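Local structure of pancreatic lipase related protein 2 (Equus caballus, 1W52) at residues Glu295-Phe299 with Tyr385-Val389; Glu2-Leu8 with Leu28-Glu34; Asn278-Leu283 with Asp336-Trp340; Lys94-Val98 with Ser273-Leu277. The protein probably hydrolyses ester bonds of galactolipids and triacylglycerols, releasing fatty acids, as a calcium-binding lipase of the alpha/beta-hydrolase superfamily. One frame throughout, in Å; residues are numbered along the deposited sequence.

Interaction 1. Residues Glu295-Phe299 with Tyr385-Val389; sequences ENGCF and YTLDV
The side chain of N296 lies across the backbone of L387 and D388, with its amide oxygen at the second residue and its amide nitrogen beside the first. OD1 of N296 accepts the N-H of D388 with 2.6 Å between OD1 and N, in a nearly straight bond (171° at the hydrogen), although the donor stands 57° out of the carbonyl plane. ND2 of N296 lies beside CA of L387 at 3.5 Å and O of T386 at 3.6 Å. Asparagine suits this place because a short side chain carries an acceptor and also tolerates the left-handed backbone conformation of N296. The bond spans a domain junction, joining the loop after helix 290-294 of the lipase domain to strand 387-391 of the PLAT/LH2 domain. With an alanine in its place, the D388 N-H is likely to lose its acceptor and a gap to open over L387. CG of F299 is anti to the backbone N (chi1 -177°), and the ring runs past the D388 side chain in the opposite direction, one face turned to OD1 of D388. That oxygen is salt-bridged to R343 on strand 340-344, and F299 also packs on R341 and R343.

Interaction 2. Residues Glu2-Leu8 with Leu28-Glu34; sequences EVCYTPL and LPWSPEE
A capping box at the start of helix 32-35 packs against the N-terminal beta hairpin, with CD of P32 over one face of the Y5 ring. The hairpin pairs strand 3-5 with strand 9-11 and is pinned by the C4-C10 disulfide. In the capping box, S31 is the N-cap: its OG accepts the N-H of E34 at 2.9 Å from OG to N. The return bond, from N of S31 to OE2 of E34, is weak at 3.1 Å, as is that from OG of S31 to the same OE2. Serine suits the N-cap because its short hydroxyl, held between the backbone N and the carbonyl carbon (chi1 73°), can turn back to a helix N-H. Proline suits the first helical turn, where a missing N-H costs nothing, and it presents a rigid apolar surface to the hairpin. The contact of CD of P32 with the Y5 ring is a CH-pi one, displaced toward the rim, while the hydroxyl end of Y5 lies against CA and CB of S31. CG of P32 meets CD1 of L8 at 3.8 Å. T6 turns its methyl to the helix, CG2 lying 3.8 Å from OE2 of E33, while its OG1 is hydrogen-bonded to R56. Behind this surface, helix 116-141 holds the 28-34 segment through Q118 to the carbonyl of L28 and N122 to the N-H of W30. At the far end of the contact two branched side chains reach toward each other tip to tip, CG1 of V3 standing 3.6 Å from CD1 of L28.

Interaction 3. Residues Asn278-Leu283 with Asp336-Trp340; sequences NPDGFL and DYTSW
D336 opens the second segment with its carbonyl oxygen beside the tip of the F282 ring, CZ of F282 lying 3.3 Å from O of D336. Its carboxylate reaches forward along its own chain, where OG1 of T338 donates to OD2 of D336 from above the carboxylate plane. Y337 contributes backbone and CB, its O 3.5 Å from CE1 of F282, while its ring goes off to stack edge-to-face on Y271. T338 packs its methyl against the first segment. A chi1 of 45° puts OG1 between the backbone N and the carbonyl carbon, and so CG2 anti to the carbonyl carbon, where the methyl is 3.6 Å from CA of G281 and 3.8 Å from CE2 of F282, and also meets CB of N278. Glycine suits the place at G281, since a CB there would probably run into that methyl. S339 then gives its backbone N-H to O of G281 in a weak bond, 3.4 Å from N to O. W340 closes the run by lying along the turn of the first segment: NE1 of W340 is 2.9 Å from O of D280, and CZ2 approaches CA of G281 at 3.9 Å. The contact thus sits at the junction where strand 340-344 pairs with strand 387-391, against helix 257-277, whose Y271, S274 and S275 cover F282.

Interaction 4. Residues Lys94-Val98 with Ser273-Leu277; sequences KILQV and SSSIL
K94, I276 and L277 have the most surface buried where helices 87-96 and 257-277 meet, near the C-terminal part of each. K94 comes across from the first helix with its aliphatic chain, bent at chi3 and chi4: CD of K94 lies 3.7 Å from O of S273 and 4.1 Å from CD1 of L277. Its ammonium group is turned to D90, one helical turn back, in a salt bridge. Lysine fits because its aliphatic chain can pack while its ammonium group still reaches a partner. Were an alanine to stand here, D90 would probably be left without its mate and the flank of L277 uncovered. I276 faces the first helix with both branches. CG2, anti to the backbone N, meets O of K94 at 3.7 Å. The other branch is extended (chi2 177°), which carries CD1 of I276 to 3.6 Å from CG1 of I95, the two isoleucine side chains crossing at about a right angle. L277 forks over the 94-98 segment, CD2 lying 3.6 Å from CG1 of V98 and CD1 touching OE1 of Q97 at 3.6 Å. Branched side chains suit I276 and L277, since the two branches of each meet different neighbours. The fit therefore rests on van der Waals contact, while two of the polar groups have partners outside it: the K94 ammonium group pairs with D90, and the I276 carbonyl, weakly, with Y312.

In the fold
Interactions 3 and 4 share the C-terminal part of helix 257-277: segment 273-277 runs directly into 278-283, and the hydroxyl of S274 lies 2.7 Å from the carbonyl O of D336, probably hydrogen-bonded. Interaction 1 lies about 19 Å from interaction 3, centre to centre; both flank the junction of the lipase and PLAT/LH2 domains, on paired strands 387-391 and 340-344. It is a surface contact held by one hydrogen bond, whereas the other three are partly buried. Interaction 2 stands apart, its centre about 53 Å from that of interaction 1 and on the opposite side of the chain's centre. Proline and an aromatic ring dominate there, aliphatic branches in interaction 4, and backbone fitted round a glycine in interaction 3.

Interaction 1. Residues Glu295-Phe299 with Tyr385-Val389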
loop_
_atom_site.group_PDB
_atom_site.type_symbol
_atom_site.label_atom_id
_atom_site.label_comp_id
_atom_site.label_asym_id
_atom_site.label_seq_id
_atom_site.Cartn_x
_atom_site.Cartn_y
_atom_site.Cartn_z
ATOM N N GLU A 295 16.051 -10.769 -5.465
ATOM C CA GLU A 295 17.242 -11.327 -6.107
ATOM C C GLU A 295 17.594 -10.520 -7.350
ATOM O O GLU A 295 17.852 -11.081 -8.419
ATOM C CB GLU A 295 16.960 -12.750 -6.555
ATOM C CG GLU A 295 16.484 -13.648 -5.448
ATOM C CD GLU A 295 16.021 -15.005 -5.945
ATOM O OE1 GLU A 295 15.073 -15.086 -6.770
ATOM O OE2 GLU A 295 16.604 -16.007 -5.490
ATOM N N ASN A 296 17.551 -9.201 -7.219
ATOM C CA ASN A 296 17.878 -8.299 -8.309
ATOM C C ASN A 296 17.243 -8.658 -9.688
ATOM O O ASN A 296 17.943 -8.763 -10.692
ATOM C CB ASN A 296 19.408 -8.188 -8.403
ATOM C CG ASN A 296 20.070 -7.974 -7.042
ATOM O OD1 ASN A 296 19.601 -7.181 -6.216
ATOM N ND2 ASN A 296 21.164 -8.687 -6.807
ATOM N N GLY A 297 15.918 -8.832 -9.718
ATOM C CA GLY A 297 15.169 -9.104 -10.944
ATOM C C GLY A 297 14.242 -7.943 -11.268
ATOM O O GLY A 297 14.214 -6.944 -10.546
ATOM N N CYS A 298 13.519 -8.062 -12.373
ATOM C CA CYS A 298 12.501 -7.091 -12.737
ATOM C C CYS A 298 12.897 -5.636 -12.495
ATOM O O CYS A 298 12.137 -4.852 -11.906
ATOM C CB CYS A 298 11.231 -7.410 -11.982
ATOM S SG CYS A 298 10.794 -9.170 -12.077
ATOM N N PHE A 299 14.083 -5.269 -12.971
ATOM C CA PHE A 299 14.609 -3.908 -12.816
ATOM C C PHE A 299 15.232 -3.351 -14.150
ATOM O O PHE A 299 15.785 -4.100 -14.953
ATOM C CB PHE A 299 15.605 -3.941 -11.662
ATOM C CG PHE A 299 16.202 -2.607 -11.286
ATOM C CD1 PHE A 299 17.318 -2.144 -11.913
ATOM C CD2 PHE A 299 15.687 -1.853 -10.247
ATOM C CE1 PHE A 299 17.887 -0.899 -11.549
ATOM C CE2 PHE A 299 16.256 -0.592 -9.862
ATOM C CZ PHE A 299 17.350 -0.123 -10.520
ATOM N N TYR A 385 29.879 -8.147 -9.366
ATOM C CA TYR A 385 29.081 -8.335 -8.155
ATOM C C TYR A 385 28.059 -7.180 -7.933
ATOM O O TYR A 385 28.391 -6.161 -7.296
ATOM C CB TYR A 385 30.024 -8.498 -6.923
ATOM C CG TYR A 385 30.933 -9.764 -6.904
ATOM C CD1 TYR A 385 32.287 -9.677 -6.541
ATOM C CD2 TYR A 385 30.430 -11.045 -7.231
ATOM C CE1 TYR A 385 33.110 -10.820 -6.526
ATOM C CE2 TYR A 385 31.256 -12.185 -7.214
ATOM C CZ TYR A 385 32.590 -12.060 -6.859
ATOM O OH TYR A 385 33.408 -13.167 -6.827
ATOM N N THR A 386 26.830 -7.362 -8.457
ATOM C CA THR A 386 25.720 -6.393 -8.283
ATOM C C THR A 386 24.753 -6.717 -7.145
ATOM O O THR A 386 24.648 -7.864 -6.689
ATOM C CB THR A 386 24.837 -6.259 -9.561
ATOM O OG1 THR A 386 24.491 -7.544 -10.068
ATOM C CG2 THR A 386 25.560 -5.661 -10.671
ATOM N N LEU A 387 23.996 -5.689 -6.750
ATOM C CA LEU A 387 22.886 -5.821 -5.793
ATOM C C LEU A 387 21.960 -4.566 -5.733
ATOM O O LEU A 387 22.415 -3.437 -5.507
ATOM C CB LEU A 387 23.408 -6.165 -4.384
ATOM C CG LEU A 387 22.359 -6.450 -3.291
ATOM C CD1 LEU A 387 21.963 -7.934 -3.231
ATOM C CD2 LEU A 387 22.856 -5.933 -1.944
ATOM N N ASP A 388 20.656 -4.796 -5.880
ATOM C CA ASP A 388 19.662 -3.736 -5.853
ATOM C C ASP A 388 19.455 -3.269 -4.442
ATOM O O ASP A 388 19.517 -4.062 -3.543
ATOM C CB ASP A 388 18.386 -4.266 -6.487
ATOM C CG ASP A 388 18.581 -4.553 -7.973
ATOM O OD1 ASP A 388 19.284 -3.717 -8.590
ATOM O OD2 ASP A 388 18.131 -5.541 -8.612
ATOM N N VAL A 389 19.266 -1.984 -4.229
ATOM C CA VAL A 389 19.184 -1.480 -2.869
ATOM C C VAL A 389 18.126 -0.374 -2.710
ATOM O O VAL A 389 17.671 0.159 -3.686
ATOM C CB VAL A 389 20.575 -0.992 -2.350
ATOM C CG1 VAL A 389 21.647 -2.044 -2.588
ATOM C CG2 VAL A 389 20.973 0.379 -2.943
#

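Interaction 2. Residues Glu2-Leu8 with Leu28-Glu34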
loop_
_atom_site.group_PDB
_atom_site.type_symbol
_atom_site.label_atom_id
_atom_site.label_comp_id
_atom_site.label_asym_id
_atom_site.label_seq_id
_atom_site.Cartn_x
_atom_site.Cartn_y
_atom_site.Cartn_z
ATOM N N GLU A 2 -34.075 -13.800 5.851
ATOM C CA GLU A 2 -33.671 -12.408 5.640
ATOM C C GLU A 2 -34.314 -11.363 6.562
ATOM O O GLU A 2 -35.091 -11.713 7.410
ATOM C CB GLU A 2 -33.883 -12.031 4.160
ATOM C CG GLU A 2 -35.302 -11.923 3.631
ATOM C CD GLU A 2 -35.310 -11.492 2.167
ATOM O OE1 GLU A 2 -34.588 -12.102 1.348
ATOM O OE2 GLU A 2 -36.021 -10.530 1.832
ATOM N N VAL A 3 -33.913 -10.093 6.428
ATOM C CA VAL A 3 -34.582 -8.938 7.079
ATOM C C VAL A 3 -34.405 -7.672 6.271
ATOM O O VAL A 3 -33.306 -7.424 5.797
ATOM C CB VAL A 3 -34.015 -8.621 8.442
ATOM C CG1 VAL A 3 -34.260 -9.775 9.352
ATOM C CG2 VAL A 3 -32.535 -8.292 8.369
ATOM N N CYS A 4 -35.452 -6.862 6.102
ATOM C CA CYS A 4 -35.318 -5.706 5.216
ATOM C C CYS A 4 -35.167 -4.448 5.971
ATOM O O CYS A 4 -35.444 -4.412 7.161
ATOM C CB CYS A 4 -36.476 -5.583 4.274
ATOM S SG CYS A 4 -36.524 -7.088 3.364
ATOM N N TYR A 5 -34.706 -3.415 5.282
ATOM C CA TYR A 5 -34.507 -2.145 5.940
ATOM C C TYR A 5 -34.753 -0.969 5.008
ATOM O O TYR A 5 -34.710 -1.105 3.762
ATOM C CB TYR A 5 -33.098 -2.052 6.524
ATOM C CG TYR A 5 -32.860 -2.726 7.873
ATOM C CD1 TYR A 5 -33.292 -2.139 9.054
ATOM C CD2 TYR A 5 -32.149 -3.940 7.957
ATOM C CE1 TYR A 5 -33.039 -2.744 10.270
ATOM C CE2 TYR A 5 -31.898 -4.546 9.165
ATOM C CZ TYR A 5 -32.343 -3.941 10.312
ATOM O OH TYR A 5 -32.080 -4.533 11.511
ATOM N N THR A 6 -34.979 0.169 5.692
ATOM C CA THR A 6 -35.385 1.498 5.175
ATOM C C THR A 6 -35.455 1.596 3.620
ATOM O O THR A 6 -36.449 1.058 3.082
ATOM C CB THR A 6 -34.542 2.648 5.908
ATOM O OG1 THR A 6 -33.144 2.355 5.850
ATOM C CG2 THR A 6 -34.795 2.706 7.433
ATOM N N PRO A 7 -34.508 2.279 2.912
ATOM C CA PRO A 7 -34.392 2.138 1.445
ATOM C C PRO A 7 -33.307 1.178 0.968
ATOM O O PRO A 7 -33.039 1.074 -0.237
ATOM C CB PRO A 7 -34.010 3.549 1.018
ATOM C CG PRO A 7 -33.214 4.102 2.162
ATOM C CD PRO A 7 -33.584 3.338 3.381
ATOM N N LEU A 8 -32.677 0.490 1.911
ATOM C CA LEU A 8 -31.489 -0.297 1.622
ATOM C C LEU A 8 -31.848 -1.701 1.144
ATOM O O LEU A 8 -31.014 -2.422 0.606
ATOM C CB LEU A 8 -30.615 -0.371 2.864
ATOM C CG LEU A 8 -30.432 0.921 3.648
ATOM C CD1 LEU A 8 -29.531 0.612 4.840
ATOM C CD2 LEU A 8 -29.868 2.011 2.796
ATOM N N LEU A 28 -27.199 -12.351 10.801
ATOM C CA LEU A 28 -27.669 -11.241 9.981
ATOM C C LEU A 28 -27.135 -9.860 10.478
ATOM O O LEU A 28 -26.808 -9.661 11.675
ATOM C CB LEU A 28 -29.201 -11.221 10.000
ATOM C CG LEU A 28 -29.977 -12.147 9.056
ATOM C CD1 LEU A 28 -31.428 -12.017 9.429
ATOM C CD2 LEU A 28 -29.759 -11.809 7.561
ATOM N N PRO A 29 -27.035 -8.916 9.542
ATOM C CA PRO A 29 -26.585 -7.556 9.850
ATOM C C PRO A 29 -27.379 -6.954 10.929
ATOM O O PRO A 29 -28.476 -7.363 11.136
ATOM C CB PRO A 29 -26.848 -6.805 8.556
ATOM C CG PRO A 29 -26.672 -7.867 7.507
ATOM C CD PRO A 29 -27.256 -9.123 8.097
ATOM N N TRP A 30 -26.801 -5.984 11.598
ATOM C CA TRP A 30 -27.483 -5.142 12.558
ATOM C C TRP A 30 -28.414 -4.221 11.803
ATOM O O TRP A 30 -28.639 -4.402 10.620
ATOM C CB TRP A 30 -26.452 -4.316 13.360
ATOM C CG TRP A 30 -25.866 -5.064 14.526
ATOM C CD1 TRP A 30 -26.109 -6.363 14.867
ATOM C CD2 TRP A 30 -24.979 -4.559 15.517
ATOM N NE1 TRP A 30 -25.431 -6.690 16.012
ATOM C CE2 TRP A 30 -24.729 -5.596 16.431
ATOM C CE3 TRP A 30 -24.377 -3.327 15.742
ATOM C CZ2 TRP A 30 -23.882 -5.450 17.522
ATOM C CZ3 TRP A 30 -23.540 -3.185 16.847
ATOM C CH2 TRP A 30 -23.308 -4.244 17.716
ATOM N N SER A 31 -28.994 -3.253 12.488
ATOM C CA SER A 31 -29.882 -2.318 11.838
ATOM C C SER A 31 -29.067 -1.084 11.479
ATOM O O SER A 31 -28.079 -0.809 12.143
ATOM C CB SER A 31 -30.998 -1.934 12.797
ATOM O OG SER A 31 -30.499 -1.075 13.814
ATOM N N PRO A 32 -29.489 -0.329 10.462
ATOM C CA PRO A 32 -28.824 0.927 10.088
ATOM C C PRO A 32 -28.600 1.847 11.241
ATOM O O PRO A 32 -27.553 2.512 11.348
ATOM C CB PRO A 32 -29.825 1.565 9.132
ATOM C CG PRO A 32 -30.486 0.365 8.473
ATOM C CD PRO A 32 -30.634 -0.631 9.578
ATOM N N GLU A 33 -29.618 1.868 12.084
ATOM C CA GLU A 33 -29.672 2.704 13.281
ATOM C C GLU A 33 -28.614 2.242 14.295
ATOM O O GLU A 33 -27.901 3.076 14.863
ATOM C CB GLU A 33 -31.116 2.650 13.889
ATOM C CG GLU A 33 -32.277 3.227 13.030
ATOM C CD GLU A 33 -33.001 2.221 12.111
ATOM O OE1 GLU A 33 -33.145 1.037 12.484
ATOM O OE2 GLU A 33 -33.474 2.616 11.006
ATOM N N GLU A 34 -28.548 0.905 14.476
ATOM C CA GLU A 34 -27.619 0.173 15.395
ATOM C C GLU A 34 -26.128 0.339 15.009
ATOM O O GLU A 34 -25.258 0.478 15.895
ATOM C CB GLU A 34 -27.963 -1.357 15.473
ATOM C CG GLU A 34 -29.194 -1.727 16.329
ATOM C CD GLU A 34 -29.542 -3.229 16.394
ATOM O OE1 GLU A 34 -29.458 -3.793 17.506
ATOM O OE2 GLU A 34 -29.956 -3.851 15.388
#

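Interaction 3. Residues Asn278-Leu283 with Asp336-Trp340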
loop_
_atom_site.group_PDB
_atom_site.type_symbol
_atom_site.label_atom_id
_atom_site.label_comp_id
_atom_site.label_asym_id
_atom_site.label_seq_id
_atom_site.Cartn_x
_atom_site.Cartn_y
_atom_site.Cartn_z
ATOM N N ASN A 278 3.270 12.013 -1.762
ATOM C CA ASN A 278 4.598 11.626 -2.175
ATOM C C ASN A 278 4.560 10.655 -3.280
ATOM O O ASN A 278 5.246 9.642 -3.233
ATOM C CB ASN A 278 5.331 10.968 -1.014
ATOM C CG ASN A 278 5.605 11.935 0.110
ATOM O OD1 ASN A 278 6.522 12.740 -0.000
ATOM N ND2 ASN A 278 4.809 11.877 1.184
ATOM N N PRO A 279 3.811 10.985 -4.307
ATOM C CA PRO A 279 3.495 10.026 -5.380
ATOM C C PRO A 279 4.697 9.203 -5.835
ATOM O O PRO A 279 4.573 8.013 -6.064
ATOM C CB PRO A 279 3.063 10.932 -6.533
ATOM C CG PRO A 279 3.353 12.427 -6.038
ATOM C CD PRO A 279 3.299 12.346 -4.555
ATOM N N ASP A 280 5.859 9.844 -5.970
ATOM C CA ASP A 280 7.031 9.195 -6.575
ATOM C C ASP A 280 7.704 8.290 -5.575
ATOM O O ASP A 280 8.825 7.822 -5.790
ATOM C CB ASP A 280 8.043 10.239 -7.075
ATOM C CG ASP A 280 7.460 11.144 -8.173
ATOM O OD1 ASP A 280 7.024 10.608 -9.248
ATOM O OD2 ASP A 280 7.393 12.402 -8.026
ATOM N N GLY A 281 7.011 8.055 -4.470
ATOM C CA GLY A 281 7.629 7.507 -3.294
ATOM C C GLY A 281 7.553 6.005 -3.216
ATOM O O GLY A 281 8.243 5.381 -2.384
ATOM N N PHE A 282 6.708 5.428 -4.069
ATOM C CA PHE A 282 6.340 4.026 -3.938
ATOM C C PHE A 282 6.093 3.460 -5.294
ATOM O O PHE A 282 4.965 3.150 -5.622
ATOM C CB PHE A 282 5.068 3.843 -3.106
ATOM C CG PHE A 282 5.053 4.577 -1.787
ATOM C CD1 PHE A 282 5.257 3.913 -0.608
ATOM C CD2 PHE A 282 4.743 5.930 -1.716
ATOM C CE1 PHE A 282 5.173 4.600 0.616
ATOM C CE2 PHE A 282 4.667 6.615 -0.460
ATOM C CZ PHE A 282 4.898 5.951 0.678
ATOM N N LEU A 283 7.136 3.333 -6.090
ATOM C CA LEU A 283 6.973 2.812 -7.425
ATOM C C LEU A 283 6.960 1.307 -7.427
ATOM O O LEU A 283 7.910 0.685 -7.032
ATOM C CB LEU A 283 8.113 3.266 -8.316
ATOM C CG LEU A 283 8.265 4.745 -8.748
ATOM C CD1 LEU A 283 8.751 5.713 -7.623
ATOM C CD2 LEU A 283 9.239 4.765 -9.905
ATOM N N ASP A 336 7.528 8.978 6.362
ATOM C CA ASP A 336 6.731 8.944 5.127
ATOM C C ASP A 336 6.997 7.597 4.322
ATOM O O ASP A 336 6.330 7.302 3.311
ATOM C CB ASP A 336 7.048 10.206 4.294
ATOM C CG ASP A 336 8.394 10.093 3.536
ATOM O OD1 ASP A 336 9.375 9.559 4.086
ATOM O OD2 ASP A 336 8.581 10.491 2.381
ATOM N N TYR A 337 7.947 6.785 4.781
ATOM C CA TYR A 337 8.180 5.443 4.249
ATOM C C TYR A 337 8.542 5.397 2.769
ATOM O O TYR A 337 8.359 4.368 2.103
ATOM C CB TYR A 337 6.976 4.502 4.463
ATOM C CG TYR A 337 6.329 4.501 5.850
ATOM C CD1 TYR A 337 5.249 5.317 6.118
ATOM C CD2 TYR A 337 6.777 3.646 6.871
ATOM C CE1 TYR A 337 4.684 5.344 7.333
ATOM C CE2 TYR A 337 6.191 3.651 8.100
ATOM C CZ TYR A 337 5.140 4.512 8.330
ATOM O OH TYR A 337 4.470 4.559 9.539
ATOM N N THR A 338 9.089 6.482 2.248
ATOM C CA THR A 338 9.455 6.494 0.831
ATOM C C THR A 338 10.831 5.913 0.622
ATOM O O THR A 338 11.742 6.239 1.336
ATOM C CB THR A 338 9.415 7.893 0.266
ATOM O OG1 THR A 338 10.040 8.815 1.163
ATOM C CG2 THR A 338 7.992 8.380 0.199
ATOM N N SER A 339 10.976 5.032 -0.343
ATOM C CA SER A 339 12.268 4.498 -0.676
ATOM C C SER A 339 12.388 4.503 -2.184
ATOM O O SER A 339 11.414 4.317 -2.916
ATOM C CB SER A 339 12.440 3.078 -0.159
ATOM O OG SER A 339 13.149 2.251 -1.107
ATOM N N TRP A 340 13.593 4.704 -2.659
ATOM C CA TRP A 340 13.819 4.626 -4.060
ATOM C C TRP A 340 14.790 3.523 -4.328
ATOM O O TRP A 340 15.635 3.217 -3.511
ATOM C CB TRP A 340 14.367 5.940 -4.503
ATOM C CG TRP A 340 13.296 6.919 -4.686
ATOM C CD1 TRP A 340 12.649 7.160 -5.827
ATOM C CD2 TRP A 340 12.722 7.796 -3.699
ATOM N NE1 TRP A 340 11.704 8.137 -5.639
ATOM C CE2 TRP A 340 11.740 8.558 -4.342
ATOM C CE3 TRP A 340 12.935 8.007 -2.346
ATOM C CZ2 TRP A 340 10.968 9.540 -3.690
ATOM C CZ3 TRP A 340 12.148 9.028 -1.670
ATOM C CH2 TRP A 340 11.193 9.767 -2.357
#

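Interaction 4. Residues Lys94-Val98 with Ser273-Leu277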
loop_
_atom_site.group_PDB
_atom_site.type_symbol
_atom_site.label_atom_id
_atom_site.label_comp_id
_atom_site.label_asym_id
_atom_site.label_seq_id
_atom_site.Cartn_x
_atom_site.Cartn_y
_atom_site.Cartn_z
ATOM N N LYS A 94 -5.335 15.273 3.741
ATOM C CA LYS A 94 -4.144 15.196 2.889
ATOM C C LYS A 94 -4.556 15.255 1.403
ATOM O O LYS A 94 -3.896 15.923 0.585
ATOM C CB LYS A 94 -3.285 13.939 3.139
ATOM C CG LYS A 94 -2.574 13.852 4.504
ATOM C CD LYS A 94 -1.367 12.816 4.495
ATOM C CE LYS A 94 -1.318 11.922 5.763
ATOM N NZ LYS A 94 -1.616 12.621 7.034
ATOM N N ILE A 95 -5.632 14.548 1.049
ATOM C CA ILE A 95 -6.097 14.522 -0.353
ATOM C C ILE A 95 -6.414 15.941 -0.876
ATOM O O ILE A 95 -6.067 16.271 -1.983
ATOM C CB ILE A 95 -7.333 13.605 -0.516
ATOM C CG1 ILE A 95 -6.923 12.148 -0.409
ATOM C CG2 ILE A 95 -7.998 13.823 -1.862
ATOM C CD1 ILE A 95 -8.118 11.183 -0.454
ATOM N N LEU A 96 -7.044 16.760 -0.048
ATOM C CA LEU A 96 -7.381 18.138 -0.378
ATOM C C LEU A 96 -6.202 19.114 -0.416
ATOM O O LEU A 96 -6.344 20.227 -0.904
ATOM C CB LEU A 96 -8.408 18.664 0.624
ATOM C CG LEU A 96 -9.693 17.840 0.677
ATOM C CD1 LEU A 96 -10.563 18.296 1.826
ATOM C CD2 LEU A 96 -10.464 17.880 -0.633
ATOM N N GLN A 97 -5.037 18.742 0.086
ATOM C CA GLN A 97 -3.868 19.597 -0.157
ATOM C C GLN A 97 -3.303 19.425 -1.568
ATOM O O GLN A 97 -2.442 20.202 -1.959
ATOM C CB GLN A 97 -2.724 19.337 0.824
ATOM C CG GLN A 97 -3.093 19.309 2.281
ATOM C CD GLN A 97 -1.940 18.853 3.161
ATOM O OE1 GLN A 97 -0.842 18.566 2.671
ATOM N NE2 GLN A 97 -2.196 18.763 4.461
ATOM N N VAL A 98 -3.735 18.408 -2.311
ATOM C CA VAL A 98 -3.144 18.131 -3.608
ATOM C C VAL A 98 -4.085 18.184 -4.779
ATOM O O VAL A 98 -3.607 18.302 -5.905
ATOM C CB VAL A 98 -2.458 16.784 -3.624
ATOM C CG1 VAL A 98 -1.606 16.675 -2.384
ATOM C CG2 VAL A 98 -3.469 15.588 -3.762
ATOM N N SER A 273 -1.695 6.717 2.588
ATOM C CA SER A 273 -1.781 8.116 2.941
ATOM C C SER A 273 -0.486 8.905 2.581
ATOM O O SER A 273 -0.536 10.060 2.188
ATOM C CB SER A 273 -2.104 8.247 4.422
ATOM O OG SER A 273 -1.770 9.521 4.879
ATOM N N SER A 274 0.682 8.299 2.691
ATOM C CA SER A 274 1.914 9.008 2.347
ATOM C C SER A 274 2.082 9.170 0.852
ATOM O O SER A 274 2.587 10.168 0.416
ATOM C CB SER A 274 3.142 8.270 2.855
ATOM O OG SER A 274 4.319 8.761 2.217
ATOM N N SER A 275 1.717 8.171 0.063
ATOM C CA SER A 275 1.656 8.299 -1.427
ATOM C C SER A 275 0.788 9.482 -1.936
ATOM O O SER A 275 1.027 10.046 -3.012
ATOM C CB SER A 275 1.110 7.002 -2.064
ATOM O OG SER A 275 -0.286 7.025 -2.090
ATOM N N ILE A 276 -0.224 9.836 -1.161
ATOM C CA ILE A 276 -1.025 10.973 -1.490
ATOM C C ILE A 276 -0.157 12.195 -1.671
ATOM O O ILE A 276 -0.317 12.912 -2.666
ATOM C CB ILE A 276 -1.976 11.266 -0.392
ATOM C CG1 ILE A 276 -3.092 10.208 -0.334
ATOM C CG2 ILE A 276 -2.550 12.692 -0.591
ATOM C CD1 ILE A 276 -4.040 10.444 0.842
ATOM N N LEU A 277 0.722 12.460 -0.691
ATOM C CA LEU A 277 1.683 13.591 -0.780
ATOM C C LEU A 277 3.012 13.261 -1.407
ATOM O O LEU A 277 3.792 14.158 -1.608
ATOM C CB LEU A 277 1.984 14.163 0.580
ATOM C CG LEU A 277 0.734 14.448 1.376
ATOM C CD1 LEU A 277 0.972 15.466 2.444
ATOM C CD2 LEU A 277 -0.305 14.993 0.476
#